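Local coordinates for Plm1 (Streptomyces sp. HK803, PDB 4HXY), which probably reduces the beta-keto group of a polyketide intermediate with NADPH, as the ketoreductase of the first module of phoslactomycin biosynthesis, at residues Ala102-Val105 against Arg106-Gly109; Gly200-Val203 against Ala204-Val207; Val250-Arg253 against Ala254-Ser257; Ala333-Ala336 against Ala337-Cys341; Val359-Gly362 against Pro363-Gly366. All coordinates share one frame; numbering follows the deposited sequence.

Interaction 1. Residues Ala102-Val105 against Arg106-Gly109; sequences AADV and RAAG
Asp104 OD1 accepts the backbone N-H of Ala107 at 3.0 Å, a capping bond that makes Asp104 the N-cap of helix 105-120. The N-H arrives from well above the carboxylate plane, 68° out of it, so the carboxylate lies across the start of the helix with its flat side toward the first turn. With CG anti to the backbone N (chi1 178°), the group folds back over that turn, and CG rests 3.5 Å from Ala107 CB. The same residue serves the helix a second time through its main chain: Ala108 N donates to Asp104 O at 3.2 Å, the first i to i+4 bond of the turn. A carboxylate here would be expected to interact favourably with the positive end of the helix dipole.

Farther out, a backbone hydrogen bond to Arg91 fixes Asp104, while the loop before it is tied by Ala103 N to Glu351. Val105 and Ala108 pack on helix 333-351 through Arg348 and Ala344. Arg106 extends its chain away from the cap to a salt bridge with Glu302. Within the turn, the methyl of Ala108 settles beside the carbonyl of Val105, with CB 3.5 Å from Val105 O.

Interaction 2. Residues Gly200-Val203 against Ala204-Val207; sequences GGHV and ARRV
Water 1 is gripped by two side chains one helical turn apart: His202 ND1 lies 2.7 Å from its oxygen, and Arg205 NH2 donates to it at 2.9 Å. The water sits in the plane of the imidazole, at the ring edge. Although Arg205 NH2 also comes within 3.2 Å of His202 ND1, the angle is too poor for a direct hydrogen bond, and the water completes the link instead. The two side chains run side by side in the same direction, ring and guanidinium planes turned 52° apart. Arg205 reaches this place by an extended chain from CG to NE that travels back along the helix over the peptide of Gly201; its CG passes 3.3 Å from Gly201 O, and NH2 comes within 3.5 Å of Gly201 C.

Beneath this pair the backbone is regular helix, with Ala204, Arg205, Arg206 and Val207 each donating to the carbonyl four residues earlier. On another side of the helix Val203 CG1 meets Val207 CG2 at 4.3 Å. Val203 also packs on Met395 of helix 388-400, and Ala204 and Val207 reach strand 215-220 through Leu218 and Ile216. The segment belongs to helix 198-210 of the Rossmann beta-alpha-beta unit, where Gly200 is probably the last glycine of a GxGxxG motif near the NADPH.

The histidine is held at both nitrogens, since NE2 makes a weak hydrogen bond to Gly366 O. Its ring rotation is therefore probably restrained, and the nearby arginine would be expected to disfavour a positive charge on the imidazole.

Interaction 3. Residues Val250-Arg253 against Ala254-Ser257; sequences VTDR and AAMS. With NDP (NADPH dihydro-nicotinamide-adenine-dinucleotide phosphate), chain C.
The adenine end of the NADPH pocket and the N-cap of helix 253-265 meet in this turn, where Val250 packs against Met256. Val250 CG2 touches Met256 CE at 3.8 Å, the two side chains lying alongside and pointing the same way; bends at chi2 and chi3 curl the methionine back so that its methyl reaches the valine. The other valine branch, CG1, turns to the cofactor and lies 3.4 Å from N1A of the adenine. That same nitrogen accepts the backbone N-H of Val250 at 3.0 Å in an almost straight bond (178°).

Two residues on, Asp252 caps the helix: OD1 takes the N-H of Ala255 at 3.0 Å, the donor standing above the carboxylate plane, 55° out of it. Asp252 O accepts from Met256 N at 2.8 Å. Arg253 O receives Ser257 N at 2.9 Å, while the guanidinium of Arg253 leaves the turn for a salt bridge with Glu309. Outside the turn, Leu306, Leu307 and Leu310 of helix 290-310 pack on Met256.

Recognition of the adenine N1 by a main-chain N-H in the loop after strand 242-247 is a feature of the short-chain dehydrogenase/reductase version of the Rossmann fold.

Interaction 4. Residues Ala333-Ala336 against Ala337-Cys341; sequences AGYA and AGNAC. With NDP (NADPH dihydro-nicotinamide-adenine-dinucleotide phosphate), chain C.
This is an amide-over-ring contact one turn apart on helix 333-351, in the NADPH site of the ketoreductase: Asn339 directs ND2 onto one face of the Tyr335 ring. The nitrogen stands 3.3 Å above the ring plane and over its centre, with the amide plane almost perpendicular to the ring (88°), so that the amino end rather than the flat of the amide meets the pi face. Chi1 of -75° in Asn339 places CG beside the backbone N and swings the amide back toward the preceding turn. There ND2 also makes a weak hydrogen bond with Tyr335 O at 2.8 Å. That carbonyl has a second and better-aligned donor, Asn339 N at 3.0 Å, so one residue grips it with both backbone and side chain.

The tyrosine points outward from the helix, its CG anti to the backbone N, and carries its hydroxyl to the nicotinamide ribose. Tyr335 OH and O2D of the NADPH are hydrogen-bonded at 2.8 Å; the sugar oxygen lies near the ring plane, at its edge. OD1 of Asn339 accepts from Lys300 NZ, and Lys300 also hydrogen-bonds to the cofactor. Around the turn, Ala333 and Ala336 pack on Val116 of helix 105-120.

The grouping is consistent with a short-chain dehydrogenase/reductase active site in which lysine and asparagine have exchanged positions, as in polyketide synthase ketoreductases: Asn339 stands four residues after the tyrosine, where the classical family has lysine. It probably helps to position both partners, ND2 lying over the Tyr335 ring and OD1 accepting from Lys300 NZ.

Interaction 5. Residues Val359-Gly362 against Pro363-Gly366; sequences VAWG and PWAG. With NDP (NADPH dihydro-nicotinamide-adenine-dinucleotide phosphate), chain C.
Trp364 approaches Trp361 edge-on in a T-shaped pair beside the nicotinamide, where strand 357-361 of the Rossmann fold runs out into a loop. Followed outward, Trp364 starts with CB 3.9 Å from the amide oxygen O7N of the NADPH. A chi1 of -75° sets CG beside the backbone N and turns the indole back toward the strand end. Trp364 CD1 then comes to 3.4 Å from Gly362 O, which lies in the plane of the indole at its edge. The next atom, NE1, makes the main approach: it stands over the face of Trp361, toward the rim, and is 3.3 Å from Trp361 CD2. Beyond it CZ2 meets CZ2 of Trp361 at 3.9 Å. The planes of the two five-membered rings are 78° apart. On the opposite face of Trp361 sits Val359 CG1, so the ring is sandwiched between valine and indole.

The backbone of the same turn handles the cofactor. Trp364 N donates to O7N at 2.8 Å, which probably helps to hold the carboxamide in its rotation. This one backbone bond is joined by packing against the dihydropyridine ring, from the carbonyls of Trp361 and Gly362 and from Trp361 CB, which lies near C5N. Farther away, Trp361 packs on Met395 of helix 388-400 and makes an edge-to-face contact with Phe320, and Leu199 and His202 of helix 198-210 touch Trp364. The carbon at the reactive position of the nicotinamide, C4N, lies 3.3 Å from Gly362 O.

Interactions 3, 4 and 5 contact the same NADPH at different places: the adenine, the nicotinamide ribose and the nicotinamide with its carboxamide, respectively. Interactions 3 and 5 are accordingly far apart, with centres about 27 Å from each other, whereas the nearest atoms of 4 and 5 are about 6 Å apart. Interaction 2 stands next to interaction 5, where His202 CD2 lies 4.1 Å from Trp364 CZ3, so the glycine-rich helix and the nicotinamide loop are in direct contact. Interaction 1 is remote from the cofactor but packs against helix 333-351, which carries Tyr335: Gly109 O is 3.5 Å from Ala337 CB, and Val105 O is 3.4 Å from Cys341 SG.

Interaction 1. Residues Ala102-Val105 against Arg106-Gly109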
# COMPACT_ATOMS: atom_id res chain seq x y z
N ALA A 102 -14.69 7.45 5.42
CA ALA A 102 -13.37 7.68 6.00
C ALA A 102 -12.50 6.44 5.78
O ALA A 102 -13.00 5.32 5.77
CB ALA A 102 -13.49 7.99 7.47
N ALA A 103 -11.19 6.65 5.63
CA ALA A 103 -10.25 5.56 5.32
C ALA A 103 -10.18 4.51 6.43
O ALA A 103 -10.15 4.87 7.64
CB ALA A 103 -8.86 6.14 5.02
N ASP A 104 -10.19 3.23 6.04
CA ASP A 104 -9.97 2.12 6.95
C ASP A 104 -8.62 1.54 6.54
O ASP A 104 -8.50 0.97 5.44
CB ASP A 104 -11.09 1.07 6.81
CG ASP A 104 -10.92 -0.15 7.70
OD1 ASP A 104 -9.79 -0.54 8.07
OD2 ASP A 104 -11.96 -0.79 8.00
N VAL A 105 -7.61 1.72 7.39
CA VAL A 105 -6.25 1.33 7.03
C VAL A 105 -6.15 -0.17 6.81
O VAL A 105 -5.57 -0.63 5.83
CB VAL A 105 -5.25 1.82 8.11
CG1 VAL A 105 -3.86 1.17 7.96
CG2 VAL A 105 -5.18 3.35 8.08
N ARG A 106 -6.74 -0.95 7.71
CA ARG A 106 -6.63 -2.40 7.59
C ARG A 106 -7.39 -2.96 6.38
O ARG A 106 -6.92 -3.90 5.74
CB ARG A 106 -7.03 -3.06 8.90
CG ARG A 106 -6.02 -2.70 9.99
CD ARG A 106 -6.21 -3.48 11.25
NE ARG A 106 -5.42 -2.94 12.36
CZ ARG A 106 -4.10 -3.06 12.52
NH1 ARG A 106 -3.53 -2.53 13.59
NH2 ARG A 106 -3.33 -3.71 11.65
N ALA A 107 -8.52 -2.37 6.05
CA ALA A 107 -9.28 -2.81 4.90
C ALA A 107 -8.52 -2.60 3.60
O ALA A 107 -8.62 -3.40 2.65
CB ALA A 107 -10.62 -2.08 4.81
N ALA A 108 -7.78 -1.49 3.53
CA ALA A 108 -6.93 -1.21 2.36
C ALA A 108 -5.91 -2.32 2.09
O ALA A 108 -5.59 -2.61 0.92
CB ALA A 108 -6.23 0.17 2.52
N GLY A 109 -5.40 -2.95 3.14
CA GLY A 109 -4.48 -4.07 3.01
C GLY A 109 -5.05 -5.26 2.25
O GLY A 109 -4.33 -5.99 1.57

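Interaction 2. Residues Gly200-Val203 against Ala204-Val207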
# COMPACT_ATOMS: atom_id res chain seq x y z
N GLY A 200 16.60 5.36 3.64
CA GLY A 200 16.70 6.18 4.86
C GLY A 200 17.98 7.01 4.87
O GLY A 200 17.97 8.21 5.23
N GLY A 201 19.09 6.38 4.51
CA GLY A 201 20.39 7.08 4.47
C GLY A 201 20.43 8.19 3.45
O GLY A 201 20.95 9.28 3.72
N HIS A 202 19.88 7.94 2.26
CA HIS A 202 19.82 8.99 1.24
C HIS A 202 19.01 10.19 1.71
O HIS A 202 19.36 11.32 1.46
CB HIS A 202 19.22 8.48 -0.06
CG HIS A 202 20.03 7.44 -0.74
ND1 HIS A 202 21.36 7.62 -1.03
CD2 HIS A 202 19.70 6.21 -1.20
CE1 HIS A 202 21.83 6.52 -1.61
NE2 HIS A 202 20.85 5.66 -1.73
N VAL A 203 17.90 9.92 2.38
CA VAL A 203 17.03 10.96 2.89
C VAL A 203 17.75 11.74 3.99
O VAL A 203 17.73 12.97 4.00
CB VAL A 203 15.72 10.38 3.42
CG1 VAL A 203 14.88 11.46 4.11
CG2 VAL A 203 14.94 9.69 2.28
N ALA A 204 18.42 11.01 4.87
CA ALA A 204 19.21 11.61 5.95
C ALA A 204 20.25 12.60 5.40
O ALA A 204 20.36 13.72 5.91
CB ALA A 204 19.91 10.54 6.77
N ARG A 205 20.98 12.18 4.37
CA ARG A 205 22.00 13.05 3.76
C ARG A 205 21.37 14.28 3.10
O ARG A 205 21.92 15.37 3.14
CB ARG A 205 22.82 12.27 2.74
CG ARG A 205 23.66 11.16 3.31
CD ARG A 205 24.44 10.46 2.19
NE ARG A 205 24.96 9.15 2.57
CZ ARG A 205 24.43 7.96 2.23
NH1 ARG A 205 25.03 6.85 2.64
NH2 ARG A 205 23.33 7.86 1.49
N ARG A 206 20.20 14.09 2.47
CA ARG A 206 19.48 15.20 1.84
C ARG A 206 19.05 16.24 2.86
O ARG A 206 19.24 17.45 2.65
CB ARG A 206 18.25 14.67 1.07
CG ARG A 206 17.35 15.74 0.44
CD ARG A 206 18.11 16.79 -0.38
NE ARG A 206 18.85 16.23 -1.51
CZ ARG A 206 18.43 16.21 -2.78
NH1 ARG A 206 19.22 15.67 -3.70
NH2 ARG A 206 17.27 16.74 -3.15
N VAL A 207 18.50 15.77 3.97
CA VAL A 207 18.08 16.65 5.06
C VAL A 207 19.29 17.40 5.62
O VAL A 207 19.23 18.61 5.83
CB VAL A 207 17.39 15.84 6.18
CG1 VAL A 207 17.11 16.72 7.42
CG2 VAL A 207 16.12 15.25 5.67
O HOH W 1 22.93 9.77 -0.71

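Interaction 3. Residues Val250-Arg253 against Ala254-Ser257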
# COMPACT_ATOMS: atom_id res chain seq x y z
N VAL A 250 10.52 -0.01 15.78
CA VAL A 250 9.47 0.97 15.47
C VAL A 250 8.07 0.50 15.89
O VAL A 250 7.15 1.30 15.96
CB VAL A 250 9.51 1.38 13.97
CG1 VAL A 250 9.00 0.24 13.07
CG2 VAL A 250 8.76 2.69 13.73
N THR A 251 7.92 -0.80 16.16
CA THR A 251 6.66 -1.36 16.63
C THR A 251 6.57 -1.43 18.16
O THR A 251 5.51 -1.79 18.69
CB THR A 251 6.41 -2.80 16.07
OG1 THR A 251 7.29 -3.75 16.68
CG2 THR A 251 6.58 -2.85 14.54
N ASP A 252 7.65 -1.08 18.86
CA ASP A 252 7.70 -1.19 20.32
C ASP A 252 7.18 0.09 20.98
O ASP A 252 7.86 1.13 21.00
CB ASP A 252 9.14 -1.50 20.77
CG ASP A 252 9.27 -1.72 22.27
OD1 ASP A 252 8.61 -1.04 23.07
OD2 ASP A 252 10.07 -2.58 22.64
N ARG A 253 5.97 0.01 21.49
CA ARG A 253 5.29 1.17 22.04
C ARG A 253 6.06 1.82 23.19
O ARG A 253 6.16 3.05 23.25
CB ARG A 253 3.90 0.79 22.52
CG ARG A 253 3.11 1.95 23.12
CD ARG A 253 1.73 1.48 23.56
NE ARG A 253 0.88 1.25 22.40
CZ ARG A 253 0.17 2.19 21.80
NH1 ARG A 253 0.17 3.44 22.26
NH2 ARG A 253 -0.56 1.89 20.74
N ALA A 254 6.59 1.01 24.10
CA ALA A 254 7.30 1.55 25.27
C ALA A 254 8.56 2.30 24.85
O ALA A 254 8.83 3.39 25.35
CB ALA A 254 7.65 0.43 26.25
N ALA A 255 9.33 1.69 23.96
CA ALA A 255 10.56 2.28 23.43
C ALA A 255 10.27 3.53 22.60
O ALA A 255 10.98 4.52 22.73
CB ALA A 255 11.33 1.26 22.60
N MET A 256 9.24 3.48 21.76
CA MET A 256 8.93 4.62 20.89
C MET A 256 8.43 5.81 21.71
O MET A 256 8.85 6.95 21.49
CB MET A 256 7.93 4.23 19.80
CG MET A 256 8.54 3.33 18.74
SD MET A 256 9.79 4.12 17.70
CE MET A 256 8.70 5.06 16.65
N SER A 257 7.54 5.53 22.66
CA SER A 257 6.97 6.60 23.49
C SER A 257 8.03 7.22 24.40
O SER A 257 8.02 8.43 24.61
CB SER A 257 5.79 6.07 24.31
OG SER A 257 6.20 5.03 25.18
PA NDP C . 16.60 -1.37 3.64
O1A NDP C . 17.97 -0.93 3.26
O2A NDP C . 16.39 -2.81 4.03
O5B NDP C . 16.07 -0.45 4.84
C5B NDP C . 15.01 -0.90 5.66
C4B NDP C . 15.25 -0.38 7.05
O4B NDP C . 14.19 -0.75 7.91
C3B NDP C . 16.50 -0.94 7.68
O3B NDP C . 17.25 0.16 8.22
C2B NDP C . 16.01 -1.85 8.79
O2B NDP C . 17.03 -1.81 9.77
C1B NDP C . 14.71 -1.14 9.16
N9A NDP C . 13.74 -1.92 9.91
C8A NDP C . 13.14 -3.11 9.56
N7A NDP C . 12.32 -3.50 10.56
C5A NDP C . 12.36 -2.54 11.55
C6A NDP C . 11.73 -2.40 12.77
N6A NDP C . 10.86 -3.27 13.27
N1A NDP C . 12.04 -1.29 13.54
C2A NDP C . 12.93 -0.32 13.07
N3A NDP C . 13.56 -0.46 11.87
C4A NDP C . 13.26 -1.56 11.12
O3 NDP C . 15.54 -1.07 2.46
PN NDP C . 15.44 0.22 1.55
O1N NDP C . 15.53 -0.24 0.15
O2N NDP C . 16.29 1.35 1.99
O5D NDP C . 13.89 0.61 1.67
C5D NDP C . 13.40 1.40 2.72
C4D NDP C . 11.92 1.62 2.51
O4D NDP C . 11.66 2.04 1.18
C3D NDP C . 11.12 0.35 2.71
O3D NDP C . 10.01 0.62 3.51
C2D NDP C . 10.66 -0.05 1.32
O2D NDP C . 9.44 -0.76 1.32
C1D NDP C . 10.61 1.29 0.61
N1N NDP C . 10.84 1.16 -0.83
C2N NDP C . 12.08 0.86 -1.31
C3N NDP C . 12.31 0.57 -2.66
C7N NDP C . 13.66 0.32 -3.19
O7N NDP C . 13.77 0.26 -4.57
N7N NDP C . 14.74 0.10 -2.46
C4N NDP C . 11.22 0.92 -3.64
C5N NDP C . 9.91 1.25 -3.01
C6N NDP C . 9.78 1.38 -1.65
P2B NDP C . 17.13 -2.86 10.98
O1X NDP C . 18.45 -2.54 11.64
O2X NDP C . 17.10 -4.30 10.45
O3X NDP C . 15.98 -2.70 11.89

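Interaction 4. Residues Ala333-Ala336 against Ala337-Cys341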
# COMPACT_ATOMS: atom_id res chain seq x y z
N ALA A 333 2.64 -10.59 -1.60
CA ALA A 333 1.37 -10.42 -0.87
C ALA A 333 1.47 -9.54 0.39
O ALA A 333 0.71 -8.58 0.53
CB ALA A 333 0.76 -11.78 -0.52
N GLY A 334 2.39 -9.86 1.29
CA GLY A 334 2.55 -9.10 2.53
C GLY A 334 3.14 -7.72 2.31
O GLY A 334 2.76 -6.76 2.97
N TYR A 335 4.08 -7.63 1.38
CA TYR A 335 4.72 -6.35 1.05
C TYR A 335 3.66 -5.43 0.44
O TYR A 335 3.49 -4.28 0.85
CB TYR A 335 5.85 -6.59 0.09
CG TYR A 335 6.71 -5.38 -0.20
CD1 TYR A 335 7.34 -4.69 0.81
CD2 TYR A 335 6.90 -4.97 -1.51
CE1 TYR A 335 8.15 -3.59 0.54
CE2 TYR A 335 7.69 -3.88 -1.80
CZ TYR A 335 8.32 -3.21 -0.76
OH TYR A 335 9.11 -2.14 -1.07
N ALA A 336 2.93 -5.96 -0.52
CA ALA A 336 1.86 -5.19 -1.18
C ALA A 336 0.80 -4.74 -0.18
O ALA A 336 0.33 -3.61 -0.21
CB ALA A 336 1.21 -6.04 -2.32
N ALA A 337 0.40 -5.65 0.71
CA ALA A 337 -0.63 -5.32 1.68
C ALA A 337 -0.18 -4.17 2.57
O ALA A 337 -0.92 -3.21 2.79
CB ALA A 337 -0.96 -6.54 2.53
N GLY A 338 1.04 -4.24 3.05
CA GLY A 338 1.56 -3.22 3.95
C GLY A 338 1.64 -1.87 3.28
O GLY A 338 1.34 -0.84 3.88
N ASN A 339 2.07 -1.87 2.02
CA ASN A 339 2.18 -0.62 1.29
C ASN A 339 0.81 -0.00 1.02
O ASN A 339 0.64 1.21 1.13
CB ASN A 339 3.02 -0.82 0.03
CG ASN A 339 4.50 -0.93 0.34
OD1 ASN A 339 5.09 0.02 0.84
ND2 ASN A 339 5.10 -2.08 0.03
N ALA A 340 -0.18 -0.83 0.70
CA ALA A 340 -1.54 -0.34 0.51
C ALA A 340 -2.07 0.27 1.81
O ALA A 340 -2.80 1.26 1.79
CB ALA A 340 -2.47 -1.48 0.04
N CYS A 341 -1.71 -0.33 2.93
CA CYS A 341 -2.07 0.23 4.24
C CYS A 341 -1.48 1.63 4.43
O CYS A 341 -2.16 2.52 4.96
CB CYS A 341 -1.63 -0.68 5.36
SG CYS A 341 -2.58 -2.22 5.52
PA NDP C . 16.60 -1.37 3.64
O1A NDP C . 17.97 -0.93 3.26
O2A NDP C . 16.39 -2.81 4.03
O5B NDP C . 16.07 -0.45 4.84
C5B NDP C . 15.01 -0.90 5.66
C4B NDP C . 15.25 -0.38 7.05
O4B NDP C . 14.19 -0.75 7.91
C3B NDP C . 16.50 -0.94 7.68
O3B NDP C . 17.25 0.16 8.22
C2B NDP C . 16.01 -1.85 8.79
O2B NDP C . 17.03 -1.81 9.77
C1B NDP C . 14.71 -1.14 9.16
N9A NDP C . 13.74 -1.92 9.91
C8A NDP C . 13.14 -3.11 9.56
N7A NDP C . 12.32 -3.50 10.56
C5A NDP C . 12.36 -2.54 11.55
C6A NDP C . 11.73 -2.40 12.77
N6A NDP C . 10.86 -3.27 13.27
N1A NDP C . 12.04 -1.29 13.54
C2A NDP C . 12.93 -0.32 13.07
N3A NDP C . 13.56 -0.46 11.87
C4A NDP C . 13.26 -1.56 11.12
O3 NDP C . 15.54 -1.07 2.46
PN NDP C . 15.44 0.22 1.55
O1N NDP C . 15.53 -0.24 0.15
O2N NDP C . 16.29 1.35 1.99
O5D NDP C . 13.89 0.61 1.67
C5D NDP C . 13.40 1.40 2.72
C4D NDP C . 11.92 1.62 2.51
O4D NDP C . 11.66 2.04 1.18
C3D NDP C . 11.12 0.35 2.71
O3D NDP C . 10.01 0.62 3.51
C2D NDP C . 10.66 -0.05 1.32
O2D NDP C . 9.44 -0.76 1.32
C1D NDP C . 10.61 1.29 0.61
N1N NDP C . 10.84 1.16 -0.83
C2N NDP C . 12.08 0.86 -1.31
C3N NDP C . 12.31 0.57 -2.66
C7N NDP C . 13.66 0.32 -3.19
O7N NDP C . 13.77 0.26 -4.57
N7N NDP C . 14.74 0.10 -2.46
C4N NDP C . 11.22 0.92 -3.64
C5N NDP C . 9.91 1.25 -3.01
C6N NDP C . 9.78 1.38 -1.65
P2B NDP C . 17.13 -2.86 10.98
O1X NDP C . 18.45 -2.54 11.64
O2X NDP C . 17.10 -4.30 10.45
O3X NDP C . 15.98 -2.70 11.89

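Interaction 5. Residues Val359-Gly362 against Pro363-Gly366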
# COMPACT_ATOMS: atom_id res chain seq x y z
N VAL A 359 4.37 8.17 -0.59
CA VAL A 359 4.87 8.10 -1.97
C VAL A 359 5.07 6.63 -2.31
O VAL A 359 5.85 5.95 -1.64
CB VAL A 359 6.21 8.84 -2.15
CG1 VAL A 359 6.70 8.74 -3.59
CG2 VAL A 359 6.08 10.33 -1.78
N ALA A 360 4.37 6.17 -3.35
CA ALA A 360 4.48 4.78 -3.82
C ALA A 360 5.61 4.74 -4.84
O ALA A 360 5.43 5.02 -6.02
CB ALA A 360 3.16 4.32 -4.38
N TRP A 361 6.81 4.45 -4.36
CA TRP A 361 7.99 4.40 -5.20
C TRP A 361 8.11 3.14 -6.08
O TRP A 361 7.88 2.00 -5.63
CB TRP A 361 9.22 4.40 -4.31
CG TRP A 361 9.36 5.60 -3.44
CD1 TRP A 361 9.24 5.65 -2.08
CD2 TRP A 361 9.77 6.89 -3.85
NE1 TRP A 361 9.50 6.91 -1.63
CE2 TRP A 361 9.83 7.69 -2.70
CE3 TRP A 361 10.05 7.46 -5.08
CZ2 TRP A 361 10.18 9.05 -2.75
CZ3 TRP A 361 10.42 8.78 -5.14
CH2 TRP A 361 10.47 9.57 -3.98
N GLY A 362 8.55 3.36 -7.31
CA GLY A 362 9.25 2.32 -8.04
C GLY A 362 10.63 2.04 -7.47
O GLY A 362 11.04 2.64 -6.47
N PRO A 363 11.37 1.13 -8.10
CA PRO A 363 12.67 0.77 -7.60
C PRO A 363 13.61 1.96 -7.63
O PRO A 363 13.50 2.81 -8.52
CB PRO A 363 13.13 -0.33 -8.56
CG PRO A 363 12.32 -0.13 -9.80
CD PRO A 363 11.00 0.37 -9.31
N TRP A 364 14.49 2.03 -6.64
CA TRP A 364 15.58 3.00 -6.61
C TRP A 364 16.90 2.35 -6.94
O TRP A 364 17.15 1.20 -6.57
CB TRP A 364 15.76 3.55 -5.20
CG TRP A 364 14.73 4.54 -4.70
CD1 TRP A 364 13.36 4.45 -4.77
CD2 TRP A 364 15.02 5.71 -3.93
NE1 TRP A 364 12.79 5.52 -4.12
CE2 TRP A 364 13.79 6.30 -3.59
CE3 TRP A 364 16.20 6.32 -3.53
CZ2 TRP A 364 13.71 7.49 -2.87
CZ3 TRP A 364 16.12 7.50 -2.77
CH2 TRP A 364 14.88 8.07 -2.46
N ALA A 365 17.77 3.10 -7.58
CA ALA A 365 19.17 2.72 -7.74
C ALA A 365 19.89 2.98 -6.42
O ALA A 365 19.36 3.66 -5.54
CB ALA A 365 19.80 3.57 -8.85
N GLY A 366 21.10 2.45 -6.28
CA GLY A 366 22.02 2.92 -5.22
C GLY A 366 22.01 2.24 -3.86
O GLY A 366 22.49 2.81 -2.86
PA NDP C . 16.60 -1.37 3.64
O1A NDP C . 17.97 -0.93 3.26
O2A NDP C . 16.39 -2.81 4.03
O5B NDP C . 16.07 -0.45 4.84
C5B NDP C . 15.01 -0.90 5.66
C4B NDP C . 15.25 -0.38 7.05
O4B NDP C . 14.19 -0.75 7.91
C3B NDP C . 16.50 -0.94 7.68
O3B NDP C . 17.25 0.16 8.22
C2B NDP C . 16.01 -1.85 8.79
O2B NDP C . 17.03 -1.81 9.77
C1B NDP C . 14.71 -1.14 9.16
N9A NDP C . 13.74 -1.92 9.91
C8A NDP C . 13.14 -3.11 9.56
N7A NDP C . 12.32 -3.50 10.56
C5A NDP C . 12.36 -2.54 11.55
C6A NDP C . 11.73 -2.40 12.77
N6A NDP C . 10.86 -3.27 13.27
N1A NDP C . 12.04 -1.29 13.54
C2A NDP C . 12.93 -0.32 13.07
N3A NDP C . 13.56 -0.46 11.87
C4A NDP C . 13.26 -1.56 11.12
O3 NDP C . 15.54 -1.07 2.46
PN NDP C . 15.44 0.22 1.55
O1N NDP C . 15.53 -0.24 0.15
O2N NDP C . 16.29 1.35 1.99
O5D NDP C . 13.89 0.61 1.67
C5D NDP C . 13.40 1.40 2.72
C4D NDP C . 11.92 1.62 2.51
O4D NDP C . 11.66 2.04 1.18
C3D NDP C . 11.12 0.35 2.71
O3D NDP C . 10.01 0.62 3.51
C2D NDP C . 10.66 -0.05 1.32
O2D NDP C . 9.44 -0.76 1.32
C1D NDP C . 10.61 1.29 0.61
N1N NDP C . 10.84 1.16 -0.83
C2N NDP C . 12.08 0.86 -1.31
C3N NDP C . 12.31 0.57 -2.66
C7N NDP C . 13.66 0.32 -3.19
O7N NDP C . 13.77 0.26 -4.57
N7N NDP C . 14.74 0.10 -2.46
C4N NDP C . 11.22 0.92 -3.64
C5N NDP C . 9.91 1.25 -3.01
C6N NDP C . 9.78 1.38 -1.65
P2B NDP C . 17.13 -2.86 10.98
O1X NDP C . 18.45 -2.54 11.64
O2X NDP C . 17.10 -4.30 10.45
O3X NDP C . 15.98 -2.70 11.89